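Local coordinates for protein VP2 (Primate bocaparvovirus 1, PDB 7L0Y) that self-assembles with the other size variants of the capsid protein, sixty copies in all, into a T=1 icosahedral shell about 26 nm in diameter, at residues T68-Y73 and F426-K431; Y95-P100 and C224-N229; H133-G138 and S205-L210; W385-I390 and P510-I515. All coordinates share one frame; numbering follows the deposited sequence.

Interaction 1 (T68-Y73 and F426-K431); sequences TTPWTY and FIKMAK
Lys428 lays its aliphatic chain across one face of the Trp71 indole, with CD 3.6 Å from the centroid of the five-membered ring and almost on its normal, a CH-pi contact. CG lies over the six-membered ring, and CE stands above its CE2-CZ2 rim, 3.4 Å from Trp71 CZ2. Only the last torsion bends the lysine (chi4 68°), and the charge ends far off: NZ is 5.2 Å from the centroid of the six-membered ring, at most a weak attraction. On the benzo side of the indole, Trp71 CE3 also meets Phe426 CB at 3.7 Å.

Thr72 and Ile427 form the antiparallel hydrogen-bonded pair. Ile427 N gives a nearly straight bond to Thr72 O (2.7 Å, 175°). Ile427 O receives two donors, Thr72 N at 2.9 Å and Thr72 OG1 at 2.7 Å, which reach it from opposite faces of the carbonyl plane. OG1 gets there because it stands between its own backbone N and carbonyl carbon (chi1 57°). In the adjoining non-hydrogen-bonded pair, Tyr73 CB rests on Phe426 CD1 while the phenol leads away to Asp152.

The contact joins strands C (71-74) and H (424-429) in the CHEF sheet of the jelly roll. Strand 132-137 continues the sheet beyond strand 424-429; strand 161-169 packs against Thr72 and Ile427 through Leu164, and Trp71 NE1 bonds to Glu203.

Interaction 2 (Y95-P100 and C224-N229); sequences YKRFRP and CEWVNN
The indole of Trp226 is sandwiched between two guanidinium groups. Arg97 lies flat on one face, with its CZ 3.6 Å from the centroid of the five-membered ring and the planes 20° apart, a cation-pi stack; Arg99 covers the opposite face at a similar tilt, its CG sitting over the six-membered ring. At the indole edge, in its plane, comes Phe98 N. Both arginine chains run extended from CG to NE, which spreads them along the ring rather than touching it with their tips alone. Arg97 NH1 and Trp226 NE1, though close, are both donors and do not bond. In its own plane, at the edge, the Arg99 guanidinium sends NH1 to Cys224 O (2.7 Å), nearly along the C=O axis, while NH2 pairs with Glu459.

On the other side of the strands, Val227 CG1 lies over the face of the Phe98 ring, 3.5 Å from its centroid. Phe98 and Val227 are also the hydrogen-bonded pair of this antiparallel ladder: Phe98 N to Val227 O at 3.2 Å and Val227 N to Phe98 O at 3.0 Å. Farther on, Asn229 ND2 donates to Tyr95 O (3.1 Å), which lies near the plane of its amide, and to Thr92 O.

Here strands D (95-118) and G (215-232) meet in the BIDG sheet of the jelly roll. Just beyond helix 85-94, Lys96 and Arg97 together face Glu461 of strand 446-462 as a classic beta bulge, so strand 95-118 is flanked on either side.

Interaction 3 (H133-G138 and S205-L210); sequences HIFCDG and SDHQVL
His133 pairs with Val209 and Ile134 with Gln208 where strands 133-137 and 208-210 run antiparallel at 140°, the second pair closed by Ile134 N to Gln208 O (2.8 Å) and Gln208 N to Ile134 O (2.9 Å). Phe135 and His207 run alongside each other; their ring planes are 11° apart but displaced, with little overlap, and Phe135 CD2 meets His207 CD2 at 3.4 Å. Ser205 OG stands over one Phe135 face, away from its centre, and bonds to Leu202 O, as does His207 NE2. His133 is turned steeply to His207, their planes 81° apart; His133 ND1 and His207 ND1 are 4.0 Å apart, and although the protonation is not seen, any charge on either would probably be felt by its neighbour. His133 ND1 also meets Val209 CG2. On the opposite face of the sheet, Ile134 CD1 touches Leu210 CD2 at 3.8 Å, the two chains crossing at about a right angle.

Trp20 of a neighbouring subunit stacks on His207 and meets the His133 ring too. This is the E-F pairing of the jelly roll's CHEF sheet, its aromatic cluster of His133, Phe135 and His207 built into a subunit interface of the icosahedral shell.

Interaction 4 (W385-I390 and P510-I515); sequences WDRFPI and PVKTNI
Two buried loops meet without forming a sheet: Pro389, Ile390 and Arg387, from the long insertion between strands 215-232 and 424-429, touch Pro510, Val511 and Lys512 of the tail that follows strand 446-462. Lys512 reaches across with its chain fully extended beyond CG (chi2 174°). Its NZ bonds to Arg387 O at 2.7 Å, approaching from above the carbonyl plane and well to the side (C=O...N 101°), and the main partner of the charge is Asp404 of a neighbouring subunit, which also accepts from Arg387 N. Arg387 itself turns its guanidinium away, to Asp410.

The second bond, Val511 N to Ile390 O (3.1 Å, 138°), is bent and likewise meets its carbonyl from above the plane. Around it the contact is apolar. Val511 CG2 rests on Ile390 CG1 at 3.8 Å, the side chains crossing one another at a slant, and Pro389 CB packs against Pro510 CB at 4.2 Å.

The GH loop here meets the C-terminal tail after strand I, beside the jelly roll core and at a subunit interface, where a lysine of the tail bonds both to the loop and to an aspartate of the next subunit.

Overall arrangement
Interactions 1 and 3 lie side by side in the CHEF sheet, their centres about 10 Å apart: strand 424-429 pairs with strand 132-137 through Lys428 O and His133 N (2.7 Å) and through Phe426 N and Phe135 O (2.8 Å), giving the strand order C-H-E-F. The Trp71 ring packs edge-to-face with both Phe135 and His207, merging the two side-chain clusters. Interactions 2 and 4 form a second group, centres about 11 Å apart, linked by Asn229 OD1 and Lys512 N (2.6 Å); both touch the same neighbouring subunit. The centres of interactions 1 and 4 are about 38 Å apart, on opposite sides of the chain's centre.

Interaction 1 (T68-Y73 and F426-K431)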
# COMPACT_ATOMS: atom_id res chain seq x y z
N THR A 68 -26.03 103.13 -32.69
CA THR A 68 -27.10 102.19 -32.96
C THR A 68 -26.57 101.05 -33.81
O THR A 68 -25.68 101.24 -34.64
CB THR A 68 -28.27 102.88 -33.67
OG1 THR A 68 -27.80 103.53 -34.85
CG2 THR A 68 -28.90 103.91 -32.76
N THR A 69 -27.10 99.87 -33.58
CA THR A 69 -26.54 98.67 -34.17
C THR A 69 -27.56 98.03 -35.09
O THR A 69 -28.75 98.35 -35.02
CB THR A 69 -26.12 97.68 -33.08
OG1 THR A 69 -27.29 97.18 -32.44
CG2 THR A 69 -25.28 98.38 -32.03
N PRO A 70 -27.14 97.15 -36.00
CA PRO A 70 -28.11 96.35 -36.76
C PRO A 70 -28.87 95.34 -35.92
O PRO A 70 -29.83 94.75 -36.42
CB PRO A 70 -27.23 95.66 -37.81
CG PRO A 70 -25.89 95.63 -37.19
CD PRO A 70 -25.76 96.89 -36.42
N TRP A 71 -28.45 95.09 -34.69
CA TRP A 71 -28.98 94.06 -33.82
C TRP A 71 -30.26 94.47 -33.10
O TRP A 71 -30.54 95.65 -32.89
CB TRP A 71 -27.92 93.68 -32.79
CG TRP A 71 -26.77 92.98 -33.38
CD1 TRP A 71 -25.66 93.55 -33.91
CD2 TRP A 71 -26.58 91.58 -33.44
NE1 TRP A 71 -24.80 92.58 -34.34
CE2 TRP A 71 -25.33 91.36 -34.05
CE3 TRP A 71 -27.34 90.48 -33.05
CZ2 TRP A 71 -24.84 90.09 -34.28
CZ3 TRP A 71 -26.84 89.23 -33.29
CH2 TRP A 71 -25.61 89.04 -33.90
N THR A 72 -31.03 93.46 -32.72
CA THR A 72 -32.15 93.58 -31.80
C THR A 72 -31.94 92.59 -30.67
O THR A 72 -31.08 91.72 -30.74
CB THR A 72 -33.50 93.32 -32.47
OG1 THR A 72 -33.50 92.02 -33.08
CG2 THR A 72 -33.81 94.35 -33.52
N TYR A 73 -32.72 92.74 -29.61
CA TYR A 73 -32.49 91.95 -28.42
C TYR A 73 -33.80 91.60 -27.74
O TYR A 73 -34.82 92.26 -27.94
CB TYR A 73 -31.57 92.69 -27.44
CG TYR A 73 -32.17 93.97 -26.92
CD1 TYR A 73 -32.86 94.00 -25.72
CD2 TYR A 73 -32.06 95.14 -27.65
CE1 TYR A 73 -33.40 95.14 -25.26
CE2 TYR A 73 -32.61 96.29 -27.19
CZ TYR A 73 -33.28 96.30 -26.00
OH TYR A 73 -33.83 97.46 -25.53
N PHE A 426 -29.16 88.54 -28.08
CA PHE A 426 -29.17 89.41 -29.24
C PHE A 426 -29.52 88.59 -30.47
O PHE A 426 -29.09 87.44 -30.60
CB PHE A 426 -27.81 90.07 -29.44
CG PHE A 426 -27.45 91.01 -28.36
CD1 PHE A 426 -27.90 92.31 -28.38
CD2 PHE A 426 -26.67 90.60 -27.31
CE1 PHE A 426 -27.57 93.17 -27.39
CE2 PHE A 426 -26.33 91.47 -26.32
CZ PHE A 426 -26.78 92.76 -26.36
N ILE A 427 -30.30 89.18 -31.35
CA ILE A 427 -30.71 88.51 -32.57
C ILE A 427 -30.73 89.53 -33.69
O ILE A 427 -31.22 90.65 -33.52
CB ILE A 427 -32.07 87.83 -32.39
CG1 ILE A 427 -32.54 87.16 -33.68
CG2 ILE A 427 -33.07 88.79 -31.90
CD1 ILE A 427 -33.78 86.36 -33.50
N LYS A 428 -30.15 89.16 -34.82
CA LYS A 428 -30.39 89.91 -36.04
C LYS A 428 -30.45 88.90 -37.16
O LYS A 428 -29.98 87.77 -37.01
CB LYS A 428 -29.31 90.95 -36.35
CG LYS A 428 -28.00 90.36 -36.73
CD LYS A 428 -27.01 91.44 -37.06
CE LYS A 428 -25.70 90.83 -37.52
NZ LYS A 428 -25.82 90.15 -38.82
N MET A 429 -31.02 89.30 -38.28
CA MET A 429 -30.98 88.45 -39.44
C MET A 429 -29.67 88.60 -40.18
O MET A 429 -29.05 89.67 -40.17
CB MET A 429 -32.13 88.77 -40.36
CG MET A 429 -33.43 88.33 -39.80
SD MET A 429 -34.63 88.97 -40.91
CE MET A 429 -34.51 90.68 -40.43
N ALA A 430 -29.23 87.51 -40.78
CA ALA A 430 -28.07 87.57 -41.65
C ALA A 430 -28.30 88.60 -42.74
O ALA A 430 -29.32 88.60 -43.42
CB ALA A 430 -27.81 86.20 -42.28
N LYS A 431 -27.35 89.52 -42.85
CA LYS A 431 -27.28 90.38 -44.01
C LYS A 431 -27.21 89.52 -45.26
O LYS A 431 -26.29 88.71 -45.40
CB LYS A 431 -26.04 91.26 -43.87
CG LYS A 431 -25.60 92.01 -45.09
CD LYS A 431 -26.62 92.94 -45.62
CE LYS A 431 -25.96 93.97 -46.52
NZ LYS A 431 -25.26 93.36 -47.67

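Interaction 2 (Y95-P100 and C224-N229)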
# COMPACT_ATOMS: atom_id res chain seq x y z
N TYR A 95 -47.57 83.43 -0.40
CA TYR A 95 -46.16 83.19 -0.12
C TYR A 95 -45.52 84.42 0.49
O TYR A 95 -45.78 85.54 0.06
CB TYR A 95 -45.39 82.82 -1.39
CG TYR A 95 -45.90 81.58 -2.06
CD1 TYR A 95 -45.55 80.33 -1.59
CD2 TYR A 95 -46.70 81.65 -3.17
CE1 TYR A 95 -46.01 79.20 -2.19
CE2 TYR A 95 -47.16 80.53 -3.78
CZ TYR A 95 -46.81 79.30 -3.29
OH TYR A 95 -47.26 78.16 -3.90
N LYS A 96 -44.69 84.20 1.51
CA LYS A 96 -44.00 85.30 2.16
C LYS A 96 -42.77 85.77 1.40
O LYS A 96 -42.35 86.91 1.58
CB LYS A 96 -43.61 84.90 3.58
CG LYS A 96 -42.80 83.65 3.64
CD LYS A 96 -42.43 83.32 5.05
CE LYS A 96 -41.36 84.23 5.57
NZ LYS A 96 -41.00 83.89 6.97
N ARG A 97 -42.17 84.91 0.57
CA ARG A 97 -41.05 85.34 -0.24
C ARG A 97 -40.90 84.40 -1.41
O ARG A 97 -41.38 83.26 -1.39
CB ARG A 97 -39.76 85.40 0.58
CG ARG A 97 -39.44 84.12 1.26
CD ARG A 97 -38.08 84.20 1.85
NE ARG A 97 -37.68 82.91 2.39
CZ ARG A 97 -36.47 82.66 2.85
NH1 ARG A 97 -35.55 83.60 2.82
NH2 ARG A 97 -36.19 81.46 3.33
N PHE A 98 -40.21 84.88 -2.44
CA PHE A 98 -39.96 84.11 -3.64
C PHE A 98 -38.71 84.66 -4.29
O PHE A 98 -38.31 85.79 -4.03
CB PHE A 98 -41.15 84.16 -4.60
CG PHE A 98 -41.51 85.54 -5.04
CD1 PHE A 98 -41.01 86.06 -6.21
CD2 PHE A 98 -42.34 86.33 -4.28
CE1 PHE A 98 -41.34 87.32 -6.62
CE2 PHE A 98 -42.66 87.59 -4.68
CZ PHE A 98 -42.16 88.08 -5.85
N ARG A 99 -38.06 83.82 -5.08
CA ARG A 99 -36.96 84.27 -5.91
C ARG A 99 -36.88 83.39 -7.14
O ARG A 99 -37.29 82.23 -7.09
CB ARG A 99 -35.63 84.25 -5.14
CG ARG A 99 -35.31 82.92 -4.59
CD ARG A 99 -33.98 82.95 -3.94
NE ARG A 99 -33.67 81.65 -3.38
CZ ARG A 99 -32.56 81.39 -2.71
NH1 ARG A 99 -31.66 82.34 -2.54
NH2 ARG A 99 -32.35 80.18 -2.22
N PRO A 100 -36.36 83.90 -8.25
CA PRO A 100 -36.09 83.05 -9.40
C PRO A 100 -34.92 82.12 -9.11
O PRO A 100 -33.96 82.51 -8.45
CB PRO A 100 -35.77 84.05 -10.51
CG PRO A 100 -35.26 85.22 -9.80
CD PRO A 100 -35.99 85.30 -8.51
N CYS A 224 -29.80 84.26 -6.16
CA CYS A 224 -30.55 85.48 -5.97
C CYS A 224 -30.97 85.67 -4.52
O CYS A 224 -31.19 84.71 -3.78
CB CYS A 224 -31.80 85.53 -6.85
SG CYS A 224 -31.48 85.81 -8.59
N GLU A 225 -31.08 86.93 -4.14
CA GLU A 225 -31.70 87.27 -2.87
C GLU A 225 -33.21 87.22 -3.01
O GLU A 225 -33.76 87.43 -4.09
CB GLU A 225 -31.25 88.66 -2.42
CG GLU A 225 -31.69 89.78 -3.33
CD GLU A 225 -31.15 91.13 -2.91
OE1 GLU A 225 -30.69 91.26 -1.75
OE2 GLU A 225 -31.17 92.07 -3.74
N TRP A 226 -33.88 86.92 -1.91
CA TRP A 226 -35.32 86.82 -1.92
C TRP A 226 -35.96 88.19 -2.02
O TRP A 226 -35.50 89.15 -1.42
CB TRP A 226 -35.80 86.14 -0.65
CG TRP A 226 -35.33 84.77 -0.47
CD1 TRP A 226 -34.16 84.38 0.10
CD2 TRP A 226 -36.03 83.58 -0.80
NE1 TRP A 226 -34.08 83.02 0.13
CE2 TRP A 226 -35.22 82.50 -0.42
CE3 TRP A 226 -37.27 83.31 -1.39
CZ2 TRP A 226 -35.60 81.18 -0.60
CZ3 TRP A 226 -37.64 82.01 -1.57
CH2 TRP A 226 -36.82 80.96 -1.18
N VAL A 227 -37.03 88.27 -2.80
CA VAL A 227 -37.98 89.37 -2.68
C VAL A 227 -39.06 88.96 -1.69
O VAL A 227 -39.75 87.96 -1.87
CB VAL A 227 -38.56 89.76 -4.05
CG1 VAL A 227 -38.82 88.57 -4.87
CG2 VAL A 227 -39.87 90.50 -3.86
N ASN A 228 -39.17 89.74 -0.62
CA ASN A 228 -40.00 89.38 0.51
C ASN A 228 -41.39 89.96 0.37
O ASN A 228 -41.56 91.13 0.02
CB ASN A 228 -39.37 89.89 1.80
CG ASN A 228 -38.00 89.30 2.04
OD1 ASN A 228 -37.04 90.02 2.27
ND2 ASN A 228 -37.91 87.98 2.01
N ASN A 229 -42.39 89.14 0.63
CA ASN A 229 -43.76 89.60 0.68
C ASN A 229 -44.21 89.50 2.14
O ASN A 229 -44.72 88.47 2.58
CB ASN A 229 -44.62 88.76 -0.25
CG ASN A 229 -46.02 89.27 -0.40
OD1 ASN A 229 -46.27 90.46 -0.33
ND2 ASN A 229 -46.95 88.36 -0.60

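Interaction 3 (H133-G138 and S205-L210)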
# COMPACT_ATOMS: atom_id res chain seq x y z
N HIS A 133 -28.79 85.34 -36.85
CA HIS A 133 -27.73 85.31 -35.87
C HIS A 133 -28.33 85.46 -34.48
O HIS A 133 -29.17 86.34 -34.26
CB HIS A 133 -26.74 86.43 -36.15
CG HIS A 133 -26.06 86.30 -37.47
ND1 HIS A 133 -24.93 85.54 -37.66
CD2 HIS A 133 -26.40 86.76 -38.70
CE1 HIS A 133 -24.57 85.58 -38.93
NE2 HIS A 133 -25.45 86.32 -39.58
N ILE A 134 -27.92 84.60 -33.57
CA ILE A 134 -28.40 84.62 -32.20
C ILE A 134 -27.21 84.37 -31.29
O ILE A 134 -26.46 83.42 -31.51
CB ILE A 134 -29.50 83.57 -31.95
CG1 ILE A 134 -30.72 83.87 -32.80
CG2 ILE A 134 -29.89 83.55 -30.50
CD1 ILE A 134 -31.71 82.75 -32.84
N PHE A 135 -27.04 85.21 -30.29
CA PHE A 135 -26.15 84.84 -29.21
C PHE A 135 -26.61 85.53 -27.95
O PHE A 135 -27.21 86.60 -27.99
CB PHE A 135 -24.69 85.18 -29.52
CG PHE A 135 -24.39 86.63 -29.44
CD1 PHE A 135 -23.79 87.16 -28.32
CD2 PHE A 135 -24.77 87.47 -30.45
CE1 PHE A 135 -23.53 88.49 -28.24
CE2 PHE A 135 -24.51 88.80 -30.37
CZ PHE A 135 -23.89 89.30 -29.26
N CYS A 136 -26.32 84.90 -26.82
CA CYS A 136 -26.53 85.48 -25.51
C CYS A 136 -25.21 86.06 -25.05
O CYS A 136 -24.16 85.44 -25.23
CB CYS A 136 -27.04 84.42 -24.54
SG CYS A 136 -27.42 84.97 -22.86
N ASP A 137 -25.25 87.24 -24.46
CA ASP A 137 -24.08 87.81 -23.83
C ASP A 137 -24.24 87.54 -22.34
O ASP A 137 -24.92 88.29 -21.63
CB ASP A 137 -23.99 89.29 -24.14
CG ASP A 137 -22.70 89.93 -23.66
OD1 ASP A 137 -21.79 89.20 -23.23
OD2 ASP A 137 -22.63 91.17 -23.67
N GLY A 138 -23.56 86.51 -21.85
CA GLY A 138 -23.70 86.13 -20.46
C GLY A 138 -22.55 86.63 -19.64
O GLY A 138 -22.63 86.76 -18.42
N SER A 205 -17.69 88.47 -31.59
CA SER A 205 -17.83 87.25 -30.83
C SER A 205 -18.43 86.15 -31.71
O SER A 205 -18.68 86.34 -32.90
CB SER A 205 -18.67 87.50 -29.57
OG SER A 205 -19.99 87.91 -29.90
N ASP A 206 -18.65 84.98 -31.11
CA ASP A 206 -19.24 83.85 -31.80
C ASP A 206 -20.76 83.92 -31.72
O ASP A 206 -21.31 84.24 -30.66
CB ASP A 206 -18.77 82.53 -31.21
CG ASP A 206 -17.31 82.26 -31.47
OD1 ASP A 206 -16.69 82.95 -32.29
OD2 ASP A 206 -16.77 81.32 -30.85
N HIS A 207 -21.42 83.63 -32.82
CA HIS A 207 -22.87 83.62 -32.88
C HIS A 207 -23.33 82.26 -33.37
O HIS A 207 -22.62 81.58 -34.10
CB HIS A 207 -23.41 84.68 -33.83
CG HIS A 207 -22.83 86.04 -33.59
ND1 HIS A 207 -22.86 87.03 -34.55
CD2 HIS A 207 -22.19 86.56 -32.52
CE1 HIS A 207 -22.26 88.11 -34.07
NE2 HIS A 207 -21.85 87.85 -32.85
N GLN A 208 -24.53 81.88 -32.96
CA GLN A 208 -25.21 80.78 -33.61
C GLN A 208 -26.04 81.31 -34.75
O GLN A 208 -26.71 82.34 -34.63
CB GLN A 208 -26.08 80.01 -32.63
CG GLN A 208 -25.27 79.25 -31.63
CD GLN A 208 -26.13 78.54 -30.62
OE1 GLN A 208 -27.25 78.96 -30.34
NE2 GLN A 208 -25.61 77.45 -30.07
N VAL A 209 -25.96 80.64 -35.89
CA VAL A 209 -26.77 80.99 -37.05
C VAL A 209 -27.80 79.90 -37.22
O VAL A 209 -27.46 78.72 -37.29
CB VAL A 209 -25.91 81.18 -38.31
CG1 VAL A 209 -26.80 81.49 -39.49
CG2 VAL A 209 -24.91 82.28 -38.09
N LEU A 210 -29.06 80.29 -37.25
CA LEU A 210 -30.17 79.36 -37.32
C LEU A 210 -30.92 79.55 -38.62
O LEU A 210 -31.29 80.67 -38.97
CB LEU A 210 -31.13 79.56 -36.14
CG LEU A 210 -30.88 78.84 -34.82
CD1 LEU A 210 -29.58 79.25 -34.19
CD2 LEU A 210 -32.02 79.16 -33.89

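Interaction 4 (W385-I390 and P510-I515)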
# COMPACT_ATOMS: atom_id res chain seq x y z
N TRP A 385 -35.24 99.23 6.99
CA TRP A 385 -36.35 99.62 6.13
C TRP A 385 -36.70 98.44 5.24
O TRP A 385 -35.86 97.58 4.97
CB TRP A 385 -36.01 100.86 5.30
CG TRP A 385 -34.90 100.69 4.31
CD1 TRP A 385 -35.03 100.43 2.99
CD2 TRP A 385 -33.50 100.76 4.57
NE1 TRP A 385 -33.81 100.34 2.40
CE2 TRP A 385 -32.84 100.54 3.35
CE3 TRP A 385 -32.73 100.98 5.72
CZ2 TRP A 385 -31.46 100.54 3.24
CZ3 TRP A 385 -31.36 100.98 5.60
CH2 TRP A 385 -30.74 100.75 4.37
N ASP A 386 -37.90 98.45 4.69
CA ASP A 386 -38.27 97.40 3.76
C ASP A 386 -38.04 97.93 2.36
O ASP A 386 -37.96 99.13 2.15
CB ASP A 386 -39.72 96.98 3.96
CG ASP A 386 -39.87 95.74 4.82
OD1 ASP A 386 -38.84 95.23 5.31
OD2 ASP A 386 -41.01 95.28 5.00
N ARG A 387 -37.92 97.02 1.39
CA ARG A 387 -37.73 97.41 -0.01
C ARG A 387 -39.03 97.95 -0.59
O ARG A 387 -40.11 97.68 -0.08
CB ARG A 387 -37.28 96.23 -0.88
CG ARG A 387 -36.00 95.53 -0.43
CD ARG A 387 -35.31 94.83 -1.59
NE ARG A 387 -34.68 95.77 -2.51
CZ ARG A 387 -34.96 95.88 -3.80
NH1 ARG A 387 -35.86 95.08 -4.36
NH2 ARG A 387 -34.34 96.78 -4.54
N PHE A 388 -38.91 98.74 -1.65
CA PHE A 388 -40.08 99.27 -2.33
C PHE A 388 -40.98 98.11 -2.74
O PHE A 388 -40.52 97.14 -3.34
CB PHE A 388 -39.66 100.05 -3.56
CG PHE A 388 -40.81 100.52 -4.39
CD1 PHE A 388 -41.60 101.57 -3.95
CD2 PHE A 388 -41.12 99.91 -5.58
CE1 PHE A 388 -42.67 102.00 -4.70
CE2 PHE A 388 -42.18 100.34 -6.34
CZ PHE A 388 -42.96 101.39 -5.89
N PRO A 389 -42.26 98.17 -2.36
CA PRO A 389 -43.17 97.08 -2.72
C PRO A 389 -43.29 96.98 -4.23
O PRO A 389 -43.71 97.92 -4.90
CB PRO A 389 -44.49 97.49 -2.08
CG PRO A 389 -44.11 98.49 -1.04
CD PRO A 389 -42.96 99.23 -1.62
N ILE A 390 -43.00 95.82 -4.76
CA ILE A 390 -42.98 95.66 -6.20
C ILE A 390 -44.30 95.07 -6.66
O ILE A 390 -44.87 94.19 -6.01
CB ILE A 390 -41.77 94.82 -6.66
CG1 ILE A 390 -41.72 93.46 -5.98
CG2 ILE A 390 -40.50 95.59 -6.46
CD1 ILE A 390 -42.17 92.33 -6.83
N PRO A 510 -49.38 94.99 -5.39
CA PRO A 510 -48.01 95.06 -4.87
C PRO A 510 -47.78 94.03 -3.78
O PRO A 510 -48.71 93.43 -3.24
CB PRO A 510 -47.93 96.48 -4.32
CG PRO A 510 -49.32 96.81 -3.99
CD PRO A 510 -50.17 96.16 -5.01
N VAL A 511 -46.51 93.82 -3.46
CA VAL A 511 -46.15 92.92 -2.38
C VAL A 511 -46.14 93.69 -1.07
O VAL A 511 -46.38 94.90 -1.05
CB VAL A 511 -44.79 92.24 -2.63
CG1 VAL A 511 -44.86 91.36 -3.85
CG2 VAL A 511 -43.70 93.28 -2.78
N LYS A 512 -45.89 92.98 0.03
CA LYS A 512 -45.71 93.56 1.36
C LYS A 512 -46.93 94.32 1.84
O LYS A 512 -46.84 95.15 2.75
CB LYS A 512 -44.50 94.49 1.37
CG LYS A 512 -43.23 93.80 1.03
CD LYS A 512 -42.13 94.79 0.93
CE LYS A 512 -40.86 94.09 0.58
NZ LYS A 512 -39.75 95.04 0.48
N THR A 513 -48.08 94.07 1.23
CA THR A 513 -49.33 94.65 1.68
C THR A 513 -50.25 93.70 2.43
O THR A 513 -51.28 94.14 2.93
CB THR A 513 -50.09 95.24 0.48
OG1 THR A 513 -51.33 95.81 0.90
CG2 THR A 513 -50.32 94.20 -0.56
N ASN A 514 -49.89 92.42 2.55
CA ASN A 514 -50.85 91.39 2.91
C ASN A 514 -50.44 90.58 4.13
O ASN A 514 -51.15 90.57 5.14
CB ASN A 514 -51.07 90.43 1.73
CG ASN A 514 -51.79 91.07 0.57
OD1 ASN A 514 -52.43 92.11 0.70
ND2 ASN A 514 -51.73 90.42 -0.57
N ILE A 515 -49.33 89.86 4.04
CA ILE A 515 -48.92 88.91 5.06
C ILE A 515 -48.17 89.65 6.15
O ILE A 515 -47.15 90.29 5.88
CB ILE A 515 -48.06 87.80 4.44
CG1 ILE A 515 -48.87 87.06 3.37
CG2 ILE A 515 -47.58 86.85 5.50
CD1 ILE A 515 -48.04 86.23 2.43